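Local coordinates for mandelate racemase/muconate lactonizing enzyme-like protein (Rubrobacter xylanophilus DSM 9941, PDB 2QQ6), which binds magnesium in an enolase-type barrel and is probably a lyase, its substrate not established, at residues Y70-R74 and Y271-D275; R123-N129 and F165-D171; V172-T176 and G219-I223; D251-R257 and K282-D286. All coordinates share one frame; numbering follows the deposited sequence.

Following the chain from its N terminus, contact 1 opens on helix 66-76 of the N-terminal domain and closes only at helix 272-282 of the barrel, tying the two domains together. Contacts 2 and 3 both fall within that long loop. Contact 2 pairs barrel strands 121-127 and 167-171; contact 3 begins at the very next residue and joins the loops that follow strands 167-171 and 212-216. Contact 4 opens at 251-257 before contact 1 has closed and ends at 282-286 after it, so these two cross. It links helix 250-257 to the loop entering strand 287-288, and touches contact 3 where Ile223 packs against Glu255.

Contact 1 of 4, residues Y70-R74 and Y271-D275; sequences YEKMR and YTRFD
The ring of Phe274 meets the guanidinium of Arg74 edge to face: Phe274 CE1 lies over one face of the guanidinium, 3.9 Å from Arg74 NH1, with the two planes almost perpendicular (89°). The same CE1 lies over one face of the Arg273 guanidinium, offset toward its rim. The guanidinium of Arg273 takes Glu71 OE1 at its edge, close to its own plane, while its NH1 faces the rim of the Tyr70 ring. These groups join the N-terminal domain of an enolase-superfamily protein, through helix 66-76, to the barrel domain, through the start of helix 272-282. Their centre is a salt-bridge network of Glu71, Arg74 and Arg273. Arg273 NH2 donates to Glu71 OE1 over 2.8 Å in a fairly straight bond (163°), although it reaches that oxygen from above the carboxylate plane. From within its own helix, Arg74 NH1 pairs with the same Glu71 OE1 at 2.6 Å. Two cations thus share one carboxylate oxygen, whose negative charge probably offsets the closeness of Arg74 and Arg273. The chain of Arg273, extended from CG to NE, reaches across to helix 66-76, and its NH1 has a second anion in Glu300 of helix 298-310. A leucine in its place would probably leave Glu300 without this cation and cut the salt bridge that Glu71 makes between the domains. Glu248 of the second subunit packs on both Arg74 and Phe274, so the interface borders the dimer contact. Away from the network, the hydroxyl end of Tyr70 reaches toward the barrel helix, its OH 4.3 Å from Thr272 CG2.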
# COMPACT_ATOMS: atom_id res chain seq x y z
N TYR B 70 5.26 14.24 8.52
CA TYR B 70 4.62 13.01 8.08
C TYR B 70 3.81 13.37 6.84
O TYR B 70 3.86 12.68 5.81
CB TYR B 70 3.70 12.45 9.18
CG TYR B 70 2.89 11.23 8.77
CD1 TYR B 70 3.52 10.05 8.36
CD2 TYR B 70 1.50 11.27 8.75
CE1 TYR B 70 2.78 8.94 7.95
CE2 TYR B 70 0.75 10.17 8.34
CZ TYR B 70 1.40 9.01 7.94
OH TYR B 70 0.66 7.93 7.49
N GLU B 71 3.07 14.47 6.94
CA GLU B 71 2.25 14.95 5.86
C GLU B 71 3.10 15.37 4.69
O GLU B 71 2.66 15.35 3.56
CB GLU B 71 1.40 16.11 6.34
CG GLU B 71 0.29 15.66 7.25
CD GLU B 71 -0.66 14.69 6.56
OE1 GLU B 71 -1.02 13.67 7.20
OE2 GLU B 71 -1.05 14.95 5.39
N LYS B 72 4.33 15.77 4.98
CA LYS B 72 5.24 16.18 3.93
C LYS B 72 5.57 14.94 3.10
O LYS B 72 5.43 14.92 1.88
CB LYS B 72 6.51 16.76 4.56
CG LYS B 72 7.70 16.96 3.64
CD LYS B 72 7.70 18.31 2.96
CE LYS B 72 9.07 18.61 2.34
NZ LYS B 72 10.15 18.81 3.35
N MSE B 73 5.98 13.88 3.79
CA MSE B 73 6.35 12.64 3.12
C MSE B 73 5.14 11.91 2.57
O MSE B 73 5.14 11.47 1.42
CB MSE B 73 7.11 11.73 4.08
CG MSE B 73 8.36 12.34 4.69
SE MSE B 73 9.14 11.08 5.99
CE MSE B 73 8.17 11.68 7.59
N ARG B 74 4.11 11.79 3.40
CA ARG B 74 2.90 11.10 2.98
C ARG B 74 2.39 11.74 1.71
O ARG B 74 2.18 11.06 0.71
CB ARG B 74 1.83 11.18 4.06
CG ARG B 74 1.02 9.88 4.22
CD ARG B 74 -0.34 10.20 4.81
NE ARG B 74 -1.07 11.07 3.89
CZ ARG B 74 -1.95 11.98 4.26
NH1 ARG B 74 -2.22 12.14 5.55
NH2 ARG B 74 -2.54 12.74 3.35
N TYR B 271 -4.55 0.70 6.89
CA TYR B 271 -3.63 1.80 7.18
C TYR B 271 -4.31 3.17 7.07
O TYR B 271 -5.29 3.32 6.35
CB TYR B 271 -2.47 1.81 6.19
CG TYR B 271 -1.80 0.49 5.91
CD1 TYR B 271 -2.50 -0.56 5.32
CD2 TYR B 271 -0.44 0.29 6.20
CE1 TYR B 271 -1.86 -1.77 5.02
CE2 TYR B 271 0.20 -0.91 5.90
CZ TYR B 271 -0.51 -1.93 5.31
OH TYR B 271 0.11 -3.12 5.00
N THR B 272 -3.76 4.15 7.78
CA THR B 272 -4.25 5.55 7.76
C THR B 272 -5.64 5.86 8.29
O THR B 272 -6.57 5.06 8.20
CB THR B 272 -4.20 6.21 6.35
OG1 THR B 272 -5.15 5.59 5.47
CG2 THR B 272 -2.81 6.11 5.75
N ARG B 273 -5.75 7.07 8.82
CA ARG B 273 -7.00 7.54 9.38
C ARG B 273 -8.12 7.44 8.36
O ARG B 273 -9.25 7.09 8.69
CB ARG B 273 -6.83 8.98 9.85
CG ARG B 273 -6.25 9.90 8.80
CD ARG B 273 -6.22 11.31 9.35
NE ARG B 273 -5.58 12.26 8.44
CZ ARG B 273 -4.28 12.30 8.19
NH1 ARG B 273 -3.46 11.45 8.78
NH2 ARG B 273 -3.81 13.19 7.35
N PHE B 274 -7.82 7.75 7.11
CA PHE B 274 -8.82 7.69 6.06
C PHE B 274 -9.48 6.32 5.94
O PHE B 274 -10.66 6.23 5.61
CB PHE B 274 -8.20 8.08 4.73
CG PHE B 274 -7.73 9.50 4.69
CD1 PHE B 274 -6.37 9.80 4.82
CD2 PHE B 274 -8.65 10.54 4.56
CE1 PHE B 274 -5.94 11.14 4.82
CE2 PHE B 274 -8.23 11.87 4.55
CZ PHE B 274 -6.88 12.17 4.68
N ASP B 275 -8.73 5.26 6.20
CA ASP B 275 -9.30 3.94 6.09
C ASP B 275 -10.02 3.47 7.34
O ASP B 275 -10.97 2.70 7.27
CB ASP B 275 -8.21 2.95 5.68
CG ASP B 275 -7.64 3.26 4.31
OD1 ASP B 275 -8.41 3.30 3.33
OD2 ASP B 275 -6.42 3.47 4.21

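Contact 2 of 4, residues R123-N129 and F165-D171; sequences RLYADCN and FDAIKLD
Lys169 runs obliquely past Tyr125, its methylene chain at the edge of the ring with CD 3.4 Å from Tyr125 CE1. All its torsions beyond CA are extended (chi1 -178°), which brings NZ to the phenol, where it donates to Tyr125 OH over 3.1 Å. Asp127 leans against the same chain from the next position on that face; its OD2 lies 4.2 Å from Lys169 NZ, too far for a salt bridge, and the salt-bridge partner of NZ is Glu242, a magnesium ligand. The Lys169 side chain comes to about 3 Å from the magnesium ion itself. The other face carries Ala126, whose CB sits over the face of the Phe165 ring, 4.1 Å from its centroid, in a CH-pi contact. Strands 121-127 and 167-171 are neighbouring parallel strands of the enolase-type barrel, joined through helix 149-162 as a beta-alpha-beta unit. Ala126 N bonds to Ala167 O, Lys169 N to Ala126 O, and Cys128 N to Lys169 O. Toward that connecting helix, Cys128 SG rests on Ile168 CG1 at 3.7 Å. At the start of the pair, Arg123 crosses Asp166 at about a right angle, placing OD2 over a guanidinium face, 3.4 Å from Arg123 NH2; the bond from Arg123 NE to Asp166 OD1 is weak, and Glu212 is the stronger partner. At the other end Asp171 OD2, beside Asn129, is hydrogen-bonded by His139.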
# COMPACT_ATOMS: atom_id res chain seq x y z
N ARG B 123 -1.03 -2.30 30.28
CA ARG B 123 -1.21 -3.73 30.28
C ARG B 123 -1.05 -4.37 28.91
O ARG B 123 -1.49 -3.82 27.89
CB ARG B 123 -2.59 -4.02 30.85
CG ARG B 123 -3.04 -5.43 30.78
CD ARG B 123 -4.50 -5.45 31.09
NE ARG B 123 -5.08 -6.77 30.89
CZ ARG B 123 -6.39 -7.00 30.85
NH1 ARG B 123 -7.23 -5.99 31.01
NH2 ARG B 123 -6.84 -8.23 30.67
N LEU B 124 -0.43 -5.53 28.89
CA LEU B 124 -0.18 -6.27 27.65
C LEU B 124 -0.99 -7.55 27.59
O LEU B 124 -1.68 -7.91 28.55
CB LEU B 124 1.29 -6.66 27.55
CG LEU B 124 2.32 -5.55 27.66
CD1 LEU B 124 3.65 -6.19 27.96
CD2 LEU B 124 2.35 -4.75 26.37
N TYR B 125 -0.91 -8.21 26.44
CA TYR B 125 -1.55 -9.51 26.22
C TYR B 125 -0.50 -10.38 25.50
O TYR B 125 0.31 -9.87 24.70
CB TYR B 125 -2.88 -9.39 25.44
CG TYR B 125 -2.86 -9.17 23.93
CD1 TYR B 125 -2.60 -10.23 23.06
CD2 TYR B 125 -3.21 -7.94 23.37
CE1 TYR B 125 -2.71 -10.08 21.68
CE2 TYR B 125 -3.33 -7.78 21.99
CZ TYR B 125 -3.08 -8.86 21.15
OH TYR B 125 -3.24 -8.75 19.78
N ALA B 126 -0.48 -11.67 25.83
CA ALA B 126 0.50 -12.57 25.24
C ALA B 126 -0.02 -13.47 24.13
O ALA B 126 -0.98 -14.23 24.30
CB ALA B 126 1.14 -13.41 26.34
N ASP B 127 0.61 -13.35 22.96
CA ASP B 127 0.24 -14.17 21.82
C ASP B 127 0.87 -15.54 22.09
O ASP B 127 2.08 -15.65 22.26
CB ASP B 127 0.79 -13.55 20.53
CG ASP B 127 0.27 -14.22 19.28
OD1 ASP B 127 0.65 -15.38 19.01
OD2 ASP B 127 -0.55 -13.59 18.57
N CYS B 128 0.04 -16.58 22.15
CA CYS B 128 0.56 -17.91 22.42
C CYS B 128 0.71 -18.72 21.16
O CYS B 128 0.30 -19.87 21.11
CB CYS B 128 -0.36 -18.65 23.38
SG CYS B 128 -0.57 -17.84 24.96
N ASN B 129 1.28 -18.11 20.13
CA ASN B 129 1.49 -18.79 18.85
C ASN B 129 2.71 -18.19 18.17
O ASN B 129 2.98 -18.44 16.99
CB ASN B 129 0.25 -18.62 17.97
CG ASN B 129 -0.38 -19.94 17.57
OD1 ASN B 129 0.23 -20.74 16.86
ND2 ASN B 129 -1.60 -20.18 18.03
N PHE B 165 0.82 -12.69 32.93
CA PHE B 165 -0.20 -12.18 32.02
C PHE B 165 -1.60 -12.69 32.35
O PHE B 165 -1.76 -13.77 32.92
CB PHE B 165 0.14 -12.56 30.58
CG PHE B 165 1.39 -11.92 30.06
CD1 PHE B 165 2.63 -12.38 30.46
CD2 PHE B 165 1.33 -10.87 29.15
CE1 PHE B 165 3.80 -11.81 29.96
CE2 PHE B 165 2.48 -10.29 28.64
CZ PHE B 165 3.72 -10.76 29.04
N ASP B 166 -2.61 -11.91 32.00
CA ASP B 166 -3.98 -12.29 32.25
C ASP B 166 -4.81 -12.03 30.99
O ASP B 166 -6.03 -11.85 31.04
CB ASP B 166 -4.52 -11.50 33.43
CG ASP B 166 -4.59 -10.02 33.14
OD1 ASP B 166 -3.67 -9.49 32.46
OD2 ASP B 166 -5.57 -9.37 33.59
N ALA B 167 -4.11 -12.03 29.86
CA ALA B 167 -4.69 -11.83 28.54
C ALA B 167 -3.89 -12.68 27.55
O ALA B 167 -2.71 -12.43 27.30
CB ALA B 167 -4.63 -10.36 28.17
N ILE B 168 -4.55 -13.67 26.97
CA ILE B 168 -3.92 -14.58 26.03
C ILE B 168 -4.49 -14.51 24.62
O ILE B 168 -5.68 -14.29 24.45
CB ILE B 168 -4.08 -16.03 26.57
CG1 ILE B 168 -2.89 -16.38 27.46
CG2 ILE B 168 -4.22 -17.02 25.44
CD1 ILE B 168 -2.64 -15.38 28.56
N LYS B 169 -3.64 -14.69 23.61
CA LYS B 169 -4.10 -14.69 22.21
C LYS B 169 -3.76 -16.03 21.54
O LYS B 169 -2.65 -16.54 21.69
CB LYS B 169 -3.47 -13.56 21.41
CG LYS B 169 -3.94 -13.48 19.95
CD LYS B 169 -3.18 -12.38 19.20
CE LYS B 169 -3.84 -11.98 17.88
NZ LYS B 169 -3.29 -10.70 17.33
N LEU B 170 -4.71 -16.56 20.78
CA LEU B 170 -4.54 -17.86 20.11
C LEU B 170 -5.03 -17.97 18.67
O LEU B 170 -6.01 -17.32 18.28
CB LEU B 170 -5.23 -18.93 20.93
CG LEU B 170 -4.25 -19.84 21.66
CD1 LEU B 170 -4.92 -20.45 22.87
CD2 LEU B 170 -3.74 -20.90 20.68
N ASP B 171 -4.36 -18.82 17.89
CA ASP B 171 -4.72 -19.04 16.49
C ASP B 171 -5.58 -20.27 16.34
O ASP B 171 -5.56 -21.15 17.19
CB ASP B 171 -3.48 -19.26 15.62
CG ASP B 171 -2.59 -18.05 15.56
OD1 ASP B 171 -3.11 -16.92 15.73
OD2 ASP B 171 -1.38 -18.22 15.32

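Contact 3 of 4, residues V172-T176 and G219-I223; sequences VDDIT and GRFDI
Two loops that follow the C-terminal ends of neighbouring barrel strands, 167-171 and 212-216, meet here at the end of the barrel where enolase-superfamily members keep their active site. The polar link is a salt bridge from Arg220 to Asp173: Arg220 NE donates to Asp173 OD2 over 3.2 Å with an N-H...O angle of 150°. The fit is not flat. The two planes are 31° apart, and the nitrogen approaches OD2 from above the carboxylate plane. Each group is also held from outside the pair, Asp173 OD1 by His218 ND1 and Arg220 NH2 by Ala136 O, so the carboxylate and the guanidinium are both fixed at more than one point. The Asp173 side chain stands about 6 Å from that of the magnesium ligand Asp216 and about 9 Å from the metal, so it lies outside the first shell. Phe79 of the second subunit packs on Arg220. Next to the salt bridge the contact is apolar. CB and CG of Arg220 lie against Ile175, CG 3.8 Å from Ile175 CD1; the bend at chi2 (-90°) turns the rest toward Asp173. CB of Arg220 also lies over a face of the Phe221 ring, offset toward the rim. Beyond Phe221, Asp222 caps the first turn of helix 223-233. The ring's far corner, Phe221 CZ, meets two residues of the other loop, Ile175 CD1 at 3.8 Å and, in the ring plane, Asp173 CB at 3.9 Å.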
# COMPACT_ATOMS: atom_id res chain seq x y z
N VAL B 172 -6.33 -20.34 15.24
CA VAL B 172 -7.20 -21.49 14.99
C VAL B 172 -7.37 -21.80 13.50
O VAL B 172 -8.31 -22.48 13.11
CB VAL B 172 -8.60 -21.29 15.62
CG1 VAL B 172 -8.48 -21.15 17.12
CG2 VAL B 172 -9.29 -20.08 15.03
N ASP B 173 -6.43 -21.30 12.70
CA ASP B 173 -6.45 -21.54 11.26
C ASP B 173 -5.30 -22.44 10.79
O ASP B 173 -4.14 -22.27 11.18
CB ASP B 173 -6.43 -20.20 10.48
CG ASP B 173 -5.14 -19.41 10.68
OD1 ASP B 173 -4.84 -19.04 11.83
OD2 ASP B 173 -4.43 -19.14 9.68
N ASP B 174 -5.64 -23.41 9.94
CA ASP B 174 -4.66 -24.35 9.41
C ASP B 174 -5.04 -24.64 7.95
O ASP B 174 -5.37 -25.77 7.59
CB ASP B 174 -4.66 -25.63 10.26
CG ASP B 174 -3.42 -26.48 10.05
OD1 ASP B 174 -2.42 -25.96 9.52
OD2 ASP B 174 -3.45 -27.67 10.44
N ILE B 175 -4.99 -23.60 7.12
CA ILE B 175 -5.33 -23.68 5.70
C ILE B 175 -4.45 -24.67 4.92
O ILE B 175 -4.83 -25.18 3.86
CB ILE B 175 -5.25 -22.27 5.04
CG1 ILE B 175 -6.49 -21.46 5.40
CG2 ILE B 175 -5.20 -22.37 3.53
CD1 ILE B 175 -6.74 -21.32 6.87
N THR B 176 -3.27 -24.94 5.47
CA THR B 176 -2.31 -25.85 4.86
C THR B 176 -2.36 -27.18 5.59
O THR B 176 -1.54 -28.07 5.33
CB THR B 176 -0.90 -25.29 4.97
OG1 THR B 176 -0.56 -25.17 6.36
CG2 THR B 176 -0.82 -23.93 4.34
N GLY B 219 -7.86 -13.92 9.00
CA GLY B 219 -8.74 -13.64 7.87
C GLY B 219 -8.58 -14.52 6.66
O GLY B 219 -8.03 -14.09 5.64
N ARG B 220 -9.08 -15.74 6.74
CA ARG B 220 -8.94 -16.69 5.63
C ARG B 220 -10.25 -17.31 5.18
O ARG B 220 -10.23 -18.16 4.29
CB ARG B 220 -8.04 -17.87 6.03
CG ARG B 220 -6.88 -17.57 6.96
CD ARG B 220 -5.63 -17.20 6.22
NE ARG B 220 -4.48 -17.25 7.12
CZ ARG B 220 -3.25 -16.92 6.77
NH1 ARG B 220 -2.99 -16.50 5.53
NH2 ARG B 220 -2.27 -16.99 7.66
N PHE B 221 -11.39 -16.90 5.74
CA PHE B 221 -12.64 -17.56 5.37
C PHE B 221 -13.80 -16.80 4.76
O PHE B 221 -13.91 -15.58 4.89
CB PHE B 221 -13.14 -18.35 6.57
CG PHE B 221 -12.03 -18.99 7.34
CD1 PHE B 221 -11.28 -18.25 8.25
CD2 PHE B 221 -11.68 -20.32 7.09
CE1 PHE B 221 -10.20 -18.83 8.90
CE2 PHE B 221 -10.60 -20.90 7.74
CZ PHE B 221 -9.86 -20.16 8.64
N ASP B 222 -14.66 -17.56 4.09
CA ASP B 222 -15.84 -17.05 3.43
C ASP B 222 -16.94 -16.75 4.44
O ASP B 222 -16.87 -17.16 5.60
CB ASP B 222 -16.38 -18.06 2.41
CG ASP B 222 -16.68 -19.41 3.03
OD1 ASP B 222 -16.98 -19.45 4.24
OD2 ASP B 222 -16.62 -20.42 2.30
N ILE B 223 -17.97 -16.06 3.97
CA ILE B 223 -19.07 -15.69 4.82
C ILE B 223 -19.64 -16.85 5.64
O ILE B 223 -19.71 -16.76 6.87
CB ILE B 223 -20.19 -15.01 3.98
CG1 ILE B 223 -19.77 -13.58 3.64
CG2 ILE B 223 -21.49 -15.01 4.74
CD1 ILE B 223 -19.63 -12.69 4.85

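Contact 4 of 4, residues D251-R257 and K282-D286; sequences DALAEVR and KRAVD
Ala254 and Ala284 bring the backbones to their closest approach, CA to CA 4.1 Å, with Ala254 CB 3.7 Å from Ala284 CB; two small residues let helix 250-257 lie directly on the loop between helix 272-282 and strand 287-288 of the barrel. Beside them Leu253 CD2 packs on Ala284 CB at 4.2 Å, and the leucine continues inward to Ile264 and Ala266 of strand 264-266. The loop leaves its helix at Arg283 through a Schellman motif. Toward solvent, where Arg283 is exposed, the contact is looser. There the bent chain of Lys282 carries NZ to Asp251 OD2, 2.8 Å away on the syn side of the carboxylate. At the other end Arg257, with CG anti to the backbone N (chi1 -177°) and extended to NE, passes Ala284 O and, as modelled, donates from NE to Asp286 OD2 at 2.5 Å. Val285 O lies over the centre of one guanidinium face. A methionine here would probably leave Asp286 without its cation and its carboxylate less firmly fixed. Asp286 OD2 also accepts from Ile264 N: the arginine probably balances its charge while the backbone of strand 264-266 holds the carboxylate in place, coupling helix, loop and sheet.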
# COMPACT_ATOMS: atom_id res chain seq x y z
N ASP B 251 -17.35 -4.62 4.46
CA ASP B 251 -18.77 -4.85 4.53
C ASP B 251 -18.97 -6.28 4.99
O ASP B 251 -19.89 -6.58 5.75
CB ASP B 251 -19.40 -4.66 3.15
CG ASP B 251 -19.56 -3.19 2.78
OD1 ASP B 251 -20.09 -2.90 1.68
OD2 ASP B 251 -19.16 -2.33 3.60
N ALA B 252 -18.09 -7.15 4.53
CA ALA B 252 -18.16 -8.56 4.87
C ALA B 252 -17.90 -8.75 6.36
O ALA B 252 -18.65 -9.45 7.06
CB ALA B 252 -17.13 -9.33 4.07
N LEU B 253 -16.84 -8.10 6.85
CA LEU B 253 -16.47 -8.17 8.25
C LEU B 253 -17.64 -7.67 9.07
O LEU B 253 -17.95 -8.22 10.13
CB LEU B 253 -15.25 -7.30 8.52
CG LEU B 253 -14.79 -7.24 9.98
CD1 LEU B 253 -14.33 -8.59 10.45
CD2 LEU B 253 -13.68 -6.24 10.08
N ALA B 254 -18.30 -6.63 8.56
CA ALA B 254 -19.45 -6.05 9.23
C ALA B 254 -20.65 -7.00 9.22
O ALA B 254 -21.41 -7.08 10.18
CB ALA B 254 -19.81 -4.73 8.58
N GLU B 255 -20.80 -7.73 8.12
CA GLU B 255 -21.91 -8.66 8.00
C GLU B 255 -21.75 -9.76 9.03
O GLU B 255 -22.73 -10.25 9.59
CB GLU B 255 -21.98 -9.26 6.59
CG GLU B 255 -23.20 -10.15 6.40
CD GLU B 255 -23.33 -10.69 4.98
OE1 GLU B 255 -23.59 -9.87 4.07
OE2 GLU B 255 -23.17 -11.91 4.78
N VAL B 256 -20.51 -10.16 9.27
CA VAL B 256 -20.24 -11.19 10.26
C VAL B 256 -20.55 -10.67 11.67
O VAL B 256 -21.16 -11.37 12.48
CB VAL B 256 -18.76 -11.64 10.20
CG1 VAL B 256 -18.46 -12.61 11.33
CG2 VAL B 256 -18.46 -12.31 8.88
N ARG B 257 -20.12 -9.45 11.96
CA ARG B 257 -20.33 -8.87 13.27
C ARG B 257 -21.81 -8.79 13.65
O ARG B 257 -22.17 -8.92 14.83
CB ARG B 257 -19.71 -7.47 13.35
CG ARG B 257 -19.84 -6.86 14.73
CD ARG B 257 -19.20 -5.49 14.89
NE ARG B 257 -19.17 -5.13 16.31
CZ ARG B 257 -19.81 -4.10 16.85
NH1 ARG B 257 -20.54 -3.28 16.11
NH2 ARG B 257 -19.73 -3.90 18.16
N LYS B 282 -18.77 1.76 8.73
CA LYS B 282 -19.56 0.55 8.56
C LYS B 282 -19.94 -0.12 9.87
O LYS B 282 -20.69 -1.08 9.87
CB LYS B 282 -18.81 -0.47 7.70
CG LYS B 282 -18.82 -0.21 6.20
CD LYS B 282 -17.60 0.55 5.73
CE LYS B 282 -17.26 0.20 4.29
NZ LYS B 282 -18.43 0.37 3.39
N ARG B 283 -19.42 0.38 10.99
CA ARG B 283 -19.70 -0.22 12.30
C ARG B 283 -19.31 -1.70 12.24
O ARG B 283 -20.11 -2.58 12.59
CB ARG B 283 -21.19 -0.12 12.63
CG ARG B 283 -21.83 1.24 12.55
CD ARG B 283 -23.36 1.09 12.56
NE ARG B 283 -23.79 0.07 11.59
CZ ARG B 283 -25.06 -0.23 11.31
NH1 ARG B 283 -26.07 0.40 11.91
NH2 ARG B 283 -25.33 -1.18 10.41
N ALA B 284 -18.08 -1.98 11.82
CA ALA B 284 -17.63 -3.36 11.67
C ALA B 284 -16.85 -3.99 12.81
O ALA B 284 -16.60 -5.18 12.78
CB ALA B 284 -16.82 -3.48 10.38
N VAL B 285 -16.48 -3.20 13.81
CA VAL B 285 -15.69 -3.73 14.92
C VAL B 285 -16.18 -3.42 16.30
O VAL B 285 -16.81 -2.40 16.54
CB VAL B 285 -14.25 -3.21 14.88
CG1 VAL B 285 -13.58 -3.61 13.60
CG2 VAL B 285 -14.25 -1.71 15.03
N ASP B 286 -15.86 -4.32 17.22
CA ASP B 286 -16.19 -4.12 18.61
C ASP B 286 -14.92 -3.52 19.19
O ASP B 286 -14.96 -2.70 20.10
CB ASP B 286 -16.50 -5.45 19.28
CG ASP B 286 -17.92 -5.91 19.04
OD1 ASP B 286 -18.81 -5.53 19.84
OD2 ASP B 286 -18.15 -6.63 18.04